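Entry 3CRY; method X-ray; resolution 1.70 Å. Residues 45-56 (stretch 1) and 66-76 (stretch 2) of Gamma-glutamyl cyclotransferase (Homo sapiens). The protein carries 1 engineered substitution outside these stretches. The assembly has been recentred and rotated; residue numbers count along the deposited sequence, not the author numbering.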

# COMPACT_ATOMS: atom_id res chain seq x y z
N ARG A 45 13.82 -3.33 11.07
CA ARG A 45 14.26 -2.96 9.73
C ARG A 45 13.29 -3.48 8.68
O ARG A 45 12.93 -4.67 8.67
CB ARG A 45 15.68 -3.52 9.46
CG ARG A 45 16.13 -3.38 8.00
CD ARG A 45 17.64 -3.56 7.77
NE ARG A 45 18.22 -4.76 8.37
CZ ARG A 45 19.54 -4.99 8.42
NH1 ARG A 45 20.41 -4.12 7.91
NH2 ARG A 45 20.00 -6.11 8.99
N LEU A 46 12.85 -2.58 7.79
CA LEU A 46 12.07 -2.98 6.62
C LEU A 46 13.01 -3.12 5.42
O LEU A 46 13.60 -2.14 4.94
CB LEU A 46 10.91 -2.00 6.38
CG LEU A 46 10.03 -2.27 5.15
CD1 LEU A 46 9.30 -3.61 5.23
CD2 LEU A 46 9.04 -1.11 4.96
N GLN A 47 13.17 -4.36 4.96
CA GLN A 47 14.06 -4.65 3.84
C GLN A 47 13.41 -4.27 2.49
O GLN A 47 12.20 -4.44 2.30
CB GLN A 47 14.43 -6.15 3.89
CG GLN A 47 15.78 -6.53 3.30
CD GLN A 47 16.95 -5.75 3.89
OE1 GLN A 47 17.52 -4.91 3.22
NE2 GLN A 47 17.26 -6.00 5.16
N ASP A 48 14.21 -3.74 1.57
CA ASP A 48 13.81 -3.50 0.19
C ASP A 48 12.72 -2.41 0.05
O ASP A 48 11.87 -2.47 -0.85
CB ASP A 48 13.41 -4.81 -0.53
CG ASP A 48 14.52 -5.87 -0.50
OD1 ASP A 48 15.68 -5.53 -0.82
OD2 ASP A 48 14.23 -7.02 -0.12
N PHE A 49 12.80 -1.40 0.92
CA PHE A 49 12.03 -0.16 0.77
C PHE A 49 12.98 1.01 0.95
O PHE A 49 14.05 0.86 1.59
CB PHE A 49 10.95 -0.05 1.86
CG PHE A 49 9.69 -0.85 1.59
CD1 PHE A 49 9.68 -2.24 1.74
CD2 PHE A 49 8.49 -0.19 1.24
CE1 PHE A 49 8.51 -2.97 1.52
CE2 PHE A 49 7.33 -0.93 1.03
CZ PHE A 49 7.34 -2.30 1.18
N LYS A 50 12.60 2.17 0.41
CA LYS A 50 13.40 3.40 0.49
C LYS A 50 12.53 4.52 1.04
O LYS A 50 11.34 4.63 0.70
CB LYS A 50 13.92 3.78 -0.90
CG LYS A 50 14.76 5.05 -0.95
CD LYS A 50 15.24 5.34 -2.39
CE LYS A 50 16.16 6.55 -2.46
NZ LYS A 50 17.56 6.18 -2.10
N LEU A 51 13.12 5.37 1.89
CA LEU A 51 12.43 6.51 2.49
C LEU A 51 12.40 7.70 1.50
O LEU A 51 13.41 7.99 0.83
CB LEU A 51 13.17 6.92 3.78
CG LEU A 51 12.59 8.06 4.62
CD1 LEU A 51 11.32 7.64 5.32
CD2 LEU A 51 13.62 8.52 5.64
N ASP A 52 11.28 8.40 1.43
CA ASP A 52 11.16 9.58 0.57
C ASP A 52 10.28 10.58 1.33
O ASP A 52 9.73 10.26 2.40
CB ASP A 52 10.54 9.22 -0.79
CG ASP A 52 10.73 10.30 -1.85
OD1 ASP A 52 11.52 11.27 -1.67
OD2 ASP A 52 10.04 10.19 -2.89
N PHE A 53 10.21 11.81 0.82
CA PHE A 53 9.33 12.85 1.37
C PHE A 53 8.57 13.51 0.25
O PHE A 53 9.11 13.74 -0.82
CB PHE A 53 10.13 13.92 2.18
CG PHE A 53 10.85 13.34 3.37
CD1 PHE A 53 12.07 12.67 3.21
CD2 PHE A 53 10.28 13.39 4.64
CE1 PHE A 53 12.72 12.09 4.30
CE2 PHE A 53 10.93 12.83 5.76
CZ PHE A 53 12.16 12.17 5.59
N GLY A 54 7.29 13.81 0.51
CA GLY A 54 6.51 14.46 -0.53
C GLY A 54 5.21 15.07 -0.10
O GLY A 54 4.82 15.03 1.08
N ASN A 55 4.54 15.63 -1.10
CA ASN A 55 3.26 16.29 -0.96
C ASN A 55 2.20 15.35 -1.52
O ASN A 55 2.09 15.20 -2.75
CB ASN A 55 3.29 17.61 -1.72
CG ASN A 55 4.28 18.61 -1.12
OD1 ASN A 55 4.53 18.59 0.08
ND2 ASN A 55 4.87 19.46 -1.97
N SER A 56 1.46 14.71 -0.64
CA SER A 56 0.49 13.71 -1.08
C SER A 56 -0.65 14.42 -1.80
O SER A 56 -1.13 15.45 -1.33
CB SER A 56 -0.03 12.89 0.11
OG SER A 56 -0.62 11.67 -0.35
N GLY A 66 6.11 21.23 4.69
CA GLY A 66 7.11 20.60 3.83
C GLY A 66 6.65 19.20 3.48
O GLY A 66 5.56 18.79 3.91
N GLY A 67 7.47 18.48 2.73
CA GLY A 67 7.15 17.08 2.35
C GLY A 67 7.08 16.22 3.59
O GLY A 67 7.86 16.40 4.54
N ILE A 68 6.13 15.29 3.62
CA ILE A 68 6.06 14.36 4.77
C ILE A 68 6.49 12.95 4.33
O ILE A 68 6.65 12.68 3.11
CB ILE A 68 4.69 14.40 5.49
CG1 ILE A 68 3.55 14.04 4.55
CG2 ILE A 68 4.46 15.80 6.15
CD1 ILE A 68 2.16 14.00 5.25
N ALA A 69 6.74 12.08 5.30
CA ALA A 69 7.46 10.85 5.02
C ALA A 69 6.61 9.82 4.29
O ALA A 69 5.43 9.65 4.61
CB ALA A 69 8.02 10.23 6.31
N THR A 70 7.24 9.11 3.37
CA THR A 70 6.63 7.94 2.72
C THR A 70 7.70 6.90 2.41
O THR A 70 8.90 7.17 2.56
CB THR A 70 5.81 8.34 1.46
OG1 THR A 70 5.08 7.19 0.96
CG2 THR A 70 6.75 8.87 0.34
N ILE A 71 7.29 5.71 2.00
CA ILE A 71 8.24 4.63 1.63
C ILE A 71 7.74 3.99 0.35
O ILE A 71 6.53 4.01 0.05
CB ILE A 71 8.41 3.56 2.74
CG1 ILE A 71 7.05 2.94 3.14
CG2 ILE A 71 9.14 4.18 3.98
CD1 ILE A 71 7.12 1.79 4.19
N PHE A 72 8.68 3.45 -0.42
CA PHE A 72 8.29 2.72 -1.63
C PHE A 72 9.24 1.55 -1.88
O PHE A 72 10.36 1.54 -1.37
CB PHE A 72 8.16 3.67 -2.84
CG PHE A 72 9.46 4.33 -3.28
CD1 PHE A 72 10.40 3.63 -4.04
CD2 PHE A 72 9.71 5.67 -2.96
CE1 PHE A 72 11.59 4.25 -4.46
CE2 PHE A 72 10.88 6.31 -3.39
CZ PHE A 72 11.82 5.61 -4.13
N GLN A 73 8.77 0.54 -2.61
CA GLN A 73 9.59 -0.66 -2.83
C GLN A 73 10.81 -0.38 -3.71
O GLN A 73 10.71 0.24 -4.78
CB GLN A 73 8.71 -1.79 -3.38
CG GLN A 73 7.77 -2.32 -2.30
CD GLN A 73 6.63 -3.10 -2.87
OE1 GLN A 73 5.87 -2.59 -3.70
NE2 GLN A 73 6.50 -4.36 -2.41
N SER A 74 11.97 -0.82 -3.22
CA SER A 74 13.26 -0.55 -3.87
C SER A 74 14.26 -1.65 -3.46
O SER A 74 14.80 -1.61 -2.34
CB SER A 74 13.76 0.84 -3.43
OG SER A 74 14.91 1.25 -4.17
N PRO A 75 14.47 -2.65 -4.33
CA PRO A 75 15.35 -3.76 -3.96
C PRO A 75 16.74 -3.29 -3.51
O PRO A 75 17.35 -2.48 -4.20
CB PRO A 75 15.50 -4.56 -5.26
CG PRO A 75 14.22 -4.28 -6.00
CD PRO A 75 13.88 -2.84 -5.67
N GLY A 76 17.21 -3.80 -2.37
CA GLY A 76 18.55 -3.45 -1.89
C GLY A 76 18.64 -2.30 -0.91
O GLY A 76 19.67 -2.14 -0.23
O HOH W 1 3.43 17.80 2.54

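Strands 49-56 and 68-74 pair antiparallel, their axes 146° apart and 4.5 Å at closest approach; together the two stretches bury 935 Å². Three reciprocal hydrogen-bonded pairs fix the register. Lys 50 N donates to Phe 72 O (2.9 Å) and Phe 72 N to Lys 50 O (3.1 Å); Asp 52 with Thr 70 and Gly 54 with Ile 68 repeat the pattern, with all four N to O distances 2.9 Å.

Between these rungs the chains draw in, and CA hydrogens approach the carbonyls, as in Phe 53 CA to Ile 68 O at 3.2 Å. The backbones come closest at Gly 67, whose CA lies 3.9 Å from Gly 54 CA, the shortest CA-CA distance in the register, and 3.4 Å from Gly 54 O. A CB there would point toward stretch 1 and come within 3.0 Å of Gly 54 N, a clash, so the close approach depends on a bare CA.

On the face carrying Leu 51, Phe 53, Ala 69 and Ile 71, small meets large: the Ala 69 methyl leaves room for the Phe 53 ring, with CB 3.9 Å from Phe 53 CE2. Ile 71 reaches further, its CD1 lying 3.6 Å from Leu 46 CD2 and 3.8 Å from Phe 49 CD2. One face of the Phe 49 ring is covered by Gln 73, whose CG stands 3.8 Å from the ring centroid, 25° off the normal, a CH-pi contact.

On the face of Lys 50, Asp 52 and Thr 70, the Phe 72 ring (chi1 65°, p) leans across stretch 1. Lys 50 O lies over one ring face, Asp 52 CB sits at the edge, 3.9 Å from Phe 72 CE2, and the extended lysine chain brings CD to 3.8 Å from Phe 72 CZ.

At the corner, Asp 48 accepts twice, nearly linearly: Ser 74 N to Asp 48 O (2.9 Å, 176°) and Gly 76 N to Asp 48 OD1 (2.8 Å, 177°).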